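Long-range contact in iminosuccinate reductase (Paracoccus denitrificans, PDB 6RQA), which catalyses the NADH-dependent reduction of iminosuccinate to L-aspartate, restoring the amino donor for the first step of the beta-hydroxyaspartate cycle of glyoxylate assimilation: residues R259-E264 against G297-R302. Numbering follows the deposited sequence.
Sequences RIFTDE and GDDPGR
R259 and F261 both turn to the loop 297-302 and converge on one backbone oxygen, that of G301. R259 NH1 gives the carbonyl a hydrogen bond, 3.2 Å from NH1 to G301 O, with the acceptor close to the guanidinium plane and an N-H...O angle of 162°. Arginine suits this exposed spot because its chain can span from strand to loop and ends in a planar N-H donor; it starts extended, CG anti to the backbone N (chi1 -172°), and a bend at chi3 brings NH1 to the carbonyl. F261 presents its rim to the same oxygen, CZ lying 3.4 Å from G301 O, where the slightly positive ring hydrogens suit a carbonyl. The D299 carboxylate also meets this rim, OD1 standing 3.9 Å from F261 CE2 with the two planes 70° apart. F261 belongs to strand 259-262 of the parallel sheet in the Rossmann-type dinucleotide-binding domain, and the loop leads from helix 291-295 toward the neighbouring strand 307-311. D299 is positioned by an Asx turn, its OD1 accepting from G301 N at 2.7 Å through the anti lone pair. Were D299 an alanine, G301 N would lose this acceptor, and the turn would probably be freer to shift, with less packed against the F261 edge. G301 has a positive phi, and a CB here would run into P300 O, so glycine fits. Farther out, the side chains of F261 and D299 both touch V294 of helix 291-295, while the R302 guanidinium gives hydrogen bonds to L143 O from NE and to T235 O from NH2.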
# COMPACT_ATOMS: atom_id res chain seq x y z
N ARG A 259 27.27 -14.44 14.59
CA ARG A 259 26.84 -13.11 15.00
C ARG A 259 25.94 -12.55 13.91
O ARG A 259 26.40 -12.26 12.80
CB ARG A 259 28.05 -12.20 15.25
CG ARG A 259 27.70 -10.86 15.87
CD ARG A 259 28.94 -10.13 16.34
NE ARG A 259 29.65 -10.86 17.39
CZ ARG A 259 30.76 -10.43 17.99
NH1 ARG A 259 31.28 -9.26 17.65
NH2 ARG A 259 31.33 -11.16 18.93
N ILE A 260 24.66 -12.40 14.22
CA ILE A 260 23.63 -12.14 13.22
C ILE A 260 23.37 -10.65 13.10
O ILE A 260 23.25 -9.94 14.10
CB ILE A 260 22.33 -12.90 13.57
CG1 ILE A 260 22.61 -14.41 13.64
CG2 ILE A 260 21.24 -12.60 12.56
CD1 ILE A 260 21.42 -15.22 14.10
N PHE A 261 23.28 -10.18 11.85
CA PHE A 261 22.86 -8.82 11.54
C PHE A 261 21.75 -8.87 10.51
O PHE A 261 21.62 -9.85 9.76
CB PHE A 261 24.04 -7.97 11.02
CG PHE A 261 25.19 -7.89 11.98
CD1 PHE A 261 26.19 -8.85 11.96
CD2 PHE A 261 25.28 -6.86 12.89
CE1 PHE A 261 27.26 -8.78 12.84
CE2 PHE A 261 26.35 -6.78 13.77
CZ PHE A 261 27.34 -7.74 13.74
N THR A 262 20.94 -7.82 10.47
CA THR A 262 19.81 -7.78 9.54
C THR A 262 19.45 -6.33 9.26
O THR A 262 19.99 -5.40 9.86
CB THR A 262 18.60 -8.54 10.09
OG1 THR A 262 17.60 -8.65 9.08
CG2 THR A 262 18.01 -7.80 11.29
N ASP A 263 18.51 -6.15 8.33
CA ASP A 263 17.98 -4.83 7.99
C ASP A 263 16.77 -4.48 8.85
O ASP A 263 16.68 -3.35 9.35
CB ASP A 263 17.62 -4.77 6.51
CG ASP A 263 16.87 -6.01 6.03
OD1 ASP A 263 16.37 -6.77 6.88
OD2 ASP A 263 16.80 -6.22 4.80
N GLU A 264 15.84 -5.41 9.01
CA GLU A 264 14.68 -5.23 9.87
C GLU A 264 14.56 -6.46 10.76
O GLU A 264 14.33 -7.57 10.27
CB GLU A 264 13.40 -5.03 9.04
CG GLU A 264 12.20 -4.58 9.85
CD GLU A 264 12.34 -3.17 10.38
OE1 GLU A 264 13.12 -2.39 9.80
OE2 GLU A 264 11.68 -2.85 11.39
N GLY A 297 28.33 3.36 13.22
CA GLY A 297 29.38 3.38 14.22
C GLY A 297 28.96 2.97 15.62
O GLY A 297 29.81 2.97 16.52
N ASP A 298 27.69 2.62 15.83
CA ASP A 298 27.23 2.23 17.15
C ASP A 298 27.53 0.77 17.47
O ASP A 298 27.55 0.40 18.65
CB ASP A 298 25.72 2.47 17.28
CG ASP A 298 25.36 3.94 17.16
OD1 ASP A 298 25.47 4.50 16.04
OD2 ASP A 298 24.95 4.54 18.17
N ASP A 299 27.77 -0.06 16.46
CA ASP A 299 28.07 -1.47 16.65
C ASP A 299 29.45 -1.77 16.07
O ASP A 299 29.73 -1.40 14.93
CB ASP A 299 27.00 -2.35 15.97
CG ASP A 299 27.09 -3.81 16.38
OD1 ASP A 299 28.17 -4.42 16.26
OD2 ASP A 299 26.05 -4.36 16.82
N PRO A 300 30.33 -2.43 16.83
CA PRO A 300 31.66 -2.75 16.28
C PRO A 300 31.60 -3.74 15.12
O PRO A 300 32.49 -3.71 14.26
CB PRO A 300 32.41 -3.34 17.49
CG PRO A 300 31.34 -3.82 18.41
CD PRO A 300 30.19 -2.86 18.23
N GLY A 301 30.59 -4.60 15.07
CA GLY A 301 30.42 -5.49 13.94
C GLY A 301 30.94 -6.89 14.16
O GLY A 301 30.50 -7.59 15.08
N ARG A 302 31.88 -7.31 13.32
CA ARG A 302 32.40 -8.67 13.39
C ARG A 302 33.15 -8.92 14.69
O ARG A 302 32.86 -9.87 15.42
CB ARG A 302 33.31 -8.95 12.19
CG ARG A 302 34.22 -10.15 12.36
CD ARG A 302 34.99 -10.46 11.09
NE ARG A 302 34.12 -10.98 10.04
CZ ARG A 302 33.84 -12.27 9.87
NH1 ARG A 302 34.37 -13.17 10.69
NH2 ARG A 302 33.04 -12.65 8.89